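Local coordinates for protein L-talarate/Galactarate Dehydratase (Salmonella typhimurium, PDB 2PP0) that catalyses the magnesium-dependent dehydration of L-talarate and galactarate to 5-keto-4-deoxy-D-glucarate, and also epimerises L-talarate to galactarate, at residues H328-M331 with E332-H336. Numbering follows the deposited sequence.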
loop_
_atom_site.group_PDB
_atom_site.type_symbol
_atom_site.label_atom_id
_atom_site.label_comp_id
_atom_site.label_asym_id
_atom_site.label_seq_id
_atom_site.Cartn_x
_atom_site.Cartn_y
_atom_site.Cartn_z
ATOM N N HIS B 328 11.963 -10.720 10.376
ATOM C CA HIS B 328 13.239 -11.166 10.910
ATOM C C HIS B 328 14.201 -10.029 11.231
ATOM O O HIS B 328 14.397 -9.122 10.419
ATOM C CB HIS B 328 13.899 -12.132 9.921
ATOM C CG HIS B 328 15.353 -12.364 10.182
ATOM N ND1 HIS B 328 16.345 -11.626 9.573
ATOM C CD2 HIS B 328 15.983 -13.231 11.008
ATOM C CE1 HIS B 328 17.524 -12.030 10.012
ATOM N NE2 HIS B 328 17.332 -13.002 10.885
ATOM N N PHE B 329 14.784 -10.079 12.429
ATOM C CA PHE B 329 15.779 -9.090 12.840
ATOM C C PHE B 329 15.256 -7.654 12.768
ATOM O O PHE B 329 14.053 -7.413 12.873
ATOM C CB PHE B 329 17.014 -9.264 11.937
ATOM C CG PHE B 329 18.280 -8.628 12.459
ATOM C CD1 PHE B 329 18.689 -8.817 13.776
ATOM C CD2 PHE B 329 19.105 -7.904 11.601
ATOM C CE1 PHE B 329 19.910 -8.299 14.227
ATOM C CE2 PHE B 329 20.323 -7.385 12.038
ATOM C CZ PHE B 329 20.727 -7.584 13.355
ATOM N N ALA B 330 16.186 -6.715 12.611
ATOM C CA ALA B 330 15.914 -5.281 12.506
ATOM C C ALA B 330 14.608 -4.802 13.150
ATOM O O ALA B 330 13.772 -4.194 12.479
ATOM C CB ALA B 330 15.949 -4.869 11.035
ATOM N N MET B 331 14.442 -5.055 14.449
ATOM C CA MET B 331 13.224 -4.636 15.140
ATOM C C MET B 331 13.028 -3.122 15.086
ATOM O O MET B 331 11.900 -2.629 15.179
ATOM C CB MET B 331 13.223 -5.131 16.602
ATOM C CG MET B 331 14.438 -4.739 17.437
ATOM S SD MET B 331 14.385 -5.407 19.130
ATOM C CE MET B 331 15.538 -4.291 19.932
ATOM N N GLU B 332 14.125 -2.391 14.908
ATOM C CA GLU B 332 14.074 -0.933 14.835
ATOM C C GLU B 332 13.216 -0.494 13.652
ATOM O O GLU B 332 12.625 0.590 13.660
ATOM C CB GLU B 332 15.488 -0.355 14.702
ATOM C CG GLU B 332 16.396 -0.558 15.932
ATOM C CD GLU B 332 16.811 -2.008 16.166
ATOM O OE1 GLU B 332 16.715 -2.834 15.229
ATOM O OE2 GLU B 332 17.256 -2.324 17.292
ATOM N N VAL B 333 13.151 -1.343 12.630
ATOM C CA VAL B 333 12.345 -1.055 11.453
ATOM C C VAL B 333 11.072 -1.898 11.450
ATOM O O VAL B 333 9.979 -1.393 11.183
ATOM C CB VAL B 333 13.119 -1.351 10.149
ATOM C CG1 VAL B 333 12.210 -1.141 8.954
ATOM C CG2 VAL B 333 14.354 -0.450 10.053
ATOM N N HIS B 334 11.210 -3.183 11.755
ATOM C CA HIS B 334 10.061 -4.077 11.742
ATOM C C HIS B 334 8.988 -3.815 12.798
ATOM O O HIS B 334 7.865 -4.302 12.665
ATOM C CB HIS B 334 10.527 -5.534 11.817
ATOM C CG HIS B 334 11.418 -5.937 10.682
ATOM N ND1 HIS B 334 11.132 -5.635 9.368
ATOM C CD2 HIS B 334 12.582 -6.628 10.661
ATOM C CE1 HIS B 334 12.081 -6.118 8.588
ATOM N NE2 HIS B 334 12.973 -6.726 9.348
ATOM N N LEU B 335 9.313 -3.062 13.846
ATOM C CA LEU B 335 8.306 -2.761 14.865
ATOM C C LEU B 335 7.184 -1.971 14.203
ATOM O O LEU B 335 6.005 -2.240 14.425
ATOM C CB LEU B 335 8.896 -1.932 16.011
ATOM C CG LEU B 335 7.885 -1.390 17.039
ATOM C CD1 LEU B 335 7.233 -2.529 17.793
ATOM C CD2 LEU B 335 8.589 -0.464 18.016
ATOM N N HIS B 336 7.564 -1.006 13.372
ATOM C CA HIS B 336 6.610 -0.155 12.669
ATOM C C HIS B 336 5.814 -0.921 11.624
ATOM O O HIS B 336 4.609 -0.721 11.485
ATOM C CB HIS B 336 7.348 1.000 11.987
ATOM C CG HIS B 336 8.069 1.900 12.941
ATOM N ND1 HIS B 336 7.426 2.865 13.684
ATOM C CD2 HIS B 336 9.373 1.949 13.306
ATOM C CE1 HIS B 336 8.300 3.468 14.470
ATOM N NE2 HIS B 336 9.490 2.932 14.259
#
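Ala330 O receives two backbone N-H groups from the first turn of helix 331-339. The bond from His334 N is 2.8 Å long, essentially straight at hydrogen (179°), and lies in the carbonyl plane; that from Val333 N, at 2.9 Å, is more bent (151°) and reaches the oxygen from above that plane. Ala330 sits at the N-cap position, and its carbonyl accepts from both amides. One residue on, Met331 O takes Leu335 N at 2.9 Å, continuing the i to i+4 pattern. The His334 side chain turns back beside the loop, its CG beside the backbone N, so that the ring lies next to the Ala330 methyl with its edge toward the carbonyls of His328 and Phe329. Glu332 bends at chi2 (69°) and crosses the Met331 side chain obliquely, OE2 3.7 Å from Met331 CE. The loop's polar groups are met by active-site residues: His328 ND1 is hydrogen-bonded to Asp301 OD2 and Phe329 N to Glu348 OE1, while His328 NE2 bonds a glycerol probably from the crystallisation liquor. Strand 324-325, this loop and the capped helix form a strand-to-helix connection of the enolase-superfamily barrel domain, bearing the proton donor/acceptor His328 of the His-Asp pair in the active site.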